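Local structure of acyl-CoA dehydrogenase (2PG0) at residues C174-Q179 and G186-V191. The protein binds FAD and probably catalyses the alpha-beta dehydrogenation of acyl chains. Sequence-based numbering, arbitrary orientation.
Sequences CKTDPQ and GISLLV
Gly186 O takes one straight N-H bond and one weak one, with a weak, longer approach from Thr176 OG1. Asp177 N gives the straight bond, 3.3 Å to Gly186 O at 172°, in the carbonyl plane on a lone pair. Thr176 N lies closer to the same oxygen but bends to 123°, so that bond is weak. Lys175 CA adds a C-H...O contact to it. In return, Gly186 CA directs a C-H...O contact at Asp177 O, 3.3 Å away.

Next to these bonds the two strands pair antiparallel. Cys174 and Ser188 form the hydrogen-bonded pair: Cys174 N reaches Ser188 O at 3.0 Å and Ser188 N reaches Cys174 O at 2.9 Å. Both bonds run nearly along the C=O axes. Lys175 and Ile187 make the adjoining non-hydrogen-bonded pair.

Beyond the strand end, the hydroxyl of Thr176 meets that of Ser188 tip to tip, Thr176 OG1 to Ser188 OG 2.7 Å. Thr176 OG1 sits between its own N and carbonyl carbon (chi1 43°), while CG2 lies against Ser188 CB. Ser188 OG also accepts from Gly235 N, which helps fix its rotation. Cys174 SG rests near Leu190 CB.

On the face of Lys175 and Ile187, the two side chains cross obliquely. The lysine chain bends at chi2 and chi4, bringing Lys175 NZ 3.3 Å from Ile187 CG1. The ammonium is held by the carbonyls of Ala139 and Pro183.

The contact closes the beta hairpin 169-175/187-193 of the middle domain, the beta domain of this family. Ile187 packs on Phe238 of helix 237-273, and the side chain of Ile187 lies about 11 Å from the bound FAD. Leu190 touches Tyr152 and Val154 of strand 151-161.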
ATOM      1  N   CYS A 174     -14.171 -14.976  34.625  1.00 23.82           N
ATOM      2  CA  CYS A 174     -15.262 -15.949  34.608  1.00 25.32           C
ATOM      3  C   CYS A 174     -16.595 -15.284  34.916  1.00 25.70           C
ATOM      4  O   CYS A 174     -16.635 -14.178  35.446  1.00 25.72           O
ATOM      5  CB  CYS A 174     -14.988 -17.067  35.610  1.00 25.69           C
ATOM      6  SG  CYS A 174     -14.541 -16.442  37.225  1.00 28.93           S
ATOM      7  N   LYS A 175     -17.688 -15.956  34.565  1.00 26.39           N
ATOM      8  CA  LYS A 175     -19.009 -15.418  34.848  1.00 27.41           C
ATOM      9  C   LYS A 175     -19.536 -15.950  36.178  1.00 27.86           C
ATOM     10  O   LYS A 175     -19.910 -17.118  36.292  1.00 27.63           O
ATOM     11  CB  LYS A 175     -19.981 -15.697  33.695  1.00 27.54           C
ATOM     12  CG  LYS A 175     -19.676 -14.892  32.428  1.00 28.22           C
ATOM     13  CD  LYS A 175     -20.948 -14.570  31.651  1.00 30.15           C
ATOM     14  CE  LYS A 175     -20.650 -13.855  30.334  1.00 30.67           C
ATOM     15  NZ  LYS A 175     -20.001 -12.537  30.547  1.00 31.82           N
ATOM     16  N   THR A 176     -19.521 -15.085  37.189  1.00 28.88           N
ATOM     17  CA  THR A 176     -20.117 -15.396  38.491  1.00 30.16           C
ATOM     18  C   THR A 176     -21.645 -15.238  38.459  1.00 31.29           C
ATOM     19  O   THR A 176     -22.356 -15.789  39.305  1.00 31.45           O
ATOM     20  CB  THR A 176     -19.517 -14.534  39.618  1.00 29.93           C
ATOM     21  OG1 THR A 176     -19.390 -13.177  39.173  1.00 29.24           O
ATOM     22  CG2 THR A 176     -18.146 -15.068  40.022  1.00 29.91           C
ATOM     23  N   ASP A 177     -22.136 -14.484  37.477  1.00 32.78           N
ATOM     24  CA  ASP A 177     -23.566 -14.390  37.192  1.00 34.18           C
ATOM     25  C   ASP A 177     -23.782 -14.385  35.676  1.00 35.09           C
ATOM     26  O   ASP A 177     -23.711 -13.330  35.044  1.00 35.21           O
ATOM     27  CB  ASP A 177     -24.174 -13.142  37.842  1.00 34.31           C
ATOM     28  CG  ASP A 177     -25.685 -13.022  37.609  1.00 35.24           C
ATOM     29  OD1 ASP A 177     -26.319 -13.973  37.085  1.00 35.79           O
ATOM     30  OD2 ASP A 177     -26.240 -11.959  37.959  1.00 36.14           O
ATOM     31  N   PRO A 178     -24.047 -15.568  35.088  1.00 36.18           N
ATOM     32  CA  PRO A 178     -24.241 -15.685  33.638  1.00 37.12           C
ATOM     33  C   PRO A 178     -25.505 -14.991  33.132  1.00 38.05           C
ATOM     34  O   PRO A 178     -25.603 -14.695  31.937  1.00 38.35           O
ATOM     35  CB  PRO A 178     -24.354 -17.201  33.411  1.00 37.17           C
ATOM     36  CG  PRO A 178     -23.866 -17.836  34.666  1.00 36.73           C
ATOM     37  CD  PRO A 178     -24.181 -16.872  35.758  1.00 36.28           C
ATOM     38  N   GLN A 179     -26.453 -14.730  34.030  1.00 38.91           N
ATOM     39  CA  GLN A 179     -27.743 -14.149  33.651  1.00 39.87           C
ATOM     40  C   GLN A 179     -27.777 -12.620  33.752  1.00 40.06           C
ATOM     41  O   GLN A 179     -28.791 -12.000  33.423  1.00 40.20           O
ATOM     42  CB  GLN A 179     -28.881 -14.762  34.482  1.00 40.13           C
ATOM     43  CG  GLN A 179     -28.961 -16.291  34.441  1.00 41.36           C
ATOM     44  CD  GLN A 179     -29.189 -16.844  33.040  1.00 42.98           C
ATOM     45  OE1 GLN A 179     -30.031 -16.346  32.286  1.00 44.31           O
ATOM     46  NE2 GLN A 179     -28.443 -17.886  32.688  1.00 43.41           N
ATOM     47  N   GLY A 186     -21.667  -9.562  34.699  1.00 30.16           N
ATOM     48  CA  GLY A 186     -21.589 -10.853  35.371  1.00 28.67           C
ATOM     49  C   GLY A 186     -20.183 -11.423  35.444  1.00 27.47           C
ATOM     50  O   GLY A 186     -20.001 -12.562  35.872  1.00 27.16           O
ATOM     51  N   ILE A 187     -19.195 -10.631  35.028  1.00 26.36           N
ATOM     52  CA  ILE A 187     -17.800 -11.080  34.981  1.00 25.30           C
ATOM     53  C   ILE A 187     -17.018 -10.683  36.237  1.00 24.63           C
ATOM     54  O   ILE A 187     -17.135  -9.562  36.736  1.00 24.44           O
ATOM     55  CB  ILE A 187     -17.058 -10.574  33.710  1.00 25.24           C
ATOM     56  CG1 ILE A 187     -17.738 -11.090  32.439  1.00 25.22           C
ATOM     57  CG2 ILE A 187     -15.586 -11.004  33.727  1.00 24.82           C
ATOM     58  CD1 ILE A 187     -17.204 -10.466  31.141  1.00 25.38           C
ATOM     59  N   SER A 188     -16.219 -11.627  36.728  1.00 23.97           N
ATOM     60  CA  SER A 188     -15.365 -11.426  37.887  1.00 23.32           C
ATOM     61  C   SER A 188     -13.978 -11.968  37.606  1.00 22.73           C
ATOM     62  O   SER A 188     -13.808 -12.823  36.736  1.00 22.57           O
ATOM     63  CB  SER A 188     -15.947 -12.150  39.098  1.00 23.51           C
ATOM     64  OG  SER A 188     -17.218 -11.626  39.432  1.00 24.58           O
ATOM     65  N   LEU A 189     -12.991 -11.472  38.344  1.00 22.16           N
ATOM     66  CA  LEU A 189     -11.637 -12.013  38.269  1.00 21.90           C
ATOM     67  C   LEU A 189     -11.366 -12.900  39.477  1.00 21.88           C
ATOM     68  O   LEU A 189     -11.582 -12.498  40.614  1.00 21.91           O
ATOM     69  CB  LEU A 189     -10.590 -10.897  38.146  1.00 21.52           C
ATOM     70  CG  LEU A 189     -10.735  -9.950  36.946  1.00 21.33           C
ATOM     71  CD1 LEU A 189      -9.568  -8.971  36.885  1.00 21.14           C
ATOM     72  CD2 LEU A 189     -10.883 -10.715  35.625  1.00 21.13           C
ATOM     73  N   LEU A 190     -10.909 -14.116  39.210  1.00 21.67           N
ATOM     74  CA  LEU A 190     -10.651 -15.097  40.249  1.00 22.21           C
ATOM     75  C   LEU A 190      -9.241 -15.663  40.071  1.00 22.19           C
ATOM     76  O   LEU A 190      -8.884 -16.124  38.988  1.00 21.94           O
ATOM     77  CB  LEU A 190     -11.713 -16.201  40.173  1.00 21.98           C
ATOM     78  CG  LEU A 190     -11.776 -17.334  41.197  1.00 23.46           C
ATOM     79  CD1 LEU A 190     -12.042 -16.809  42.605  1.00 23.83           C
ATOM     80  CD2 LEU A 190     -12.857 -18.314  40.790  1.00 22.95           C
ATOM     81  N   VAL A 191      -8.437 -15.607  41.129  1.00 22.14           N
ATOM     82  CA  VAL A 191      -7.078 -16.154  41.075  1.00 22.36           C
ATOM     83  C   VAL A 191      -7.113 -17.670  41.273  1.00 22.46           C
ATOM     84  O   VAL A 191      -7.620 -18.162  42.288  1.00 22.50           O
ATOM     85  CB  VAL A 191      -6.144 -15.483  42.126  1.00 22.48           C
ATOM     86  CG1 VAL A 191      -4.763 -16.135  42.123  1.00 22.92           C
ATOM     87  CG2 VAL A 191      -6.041 -13.986  41.873  1.00 22.91           C
TER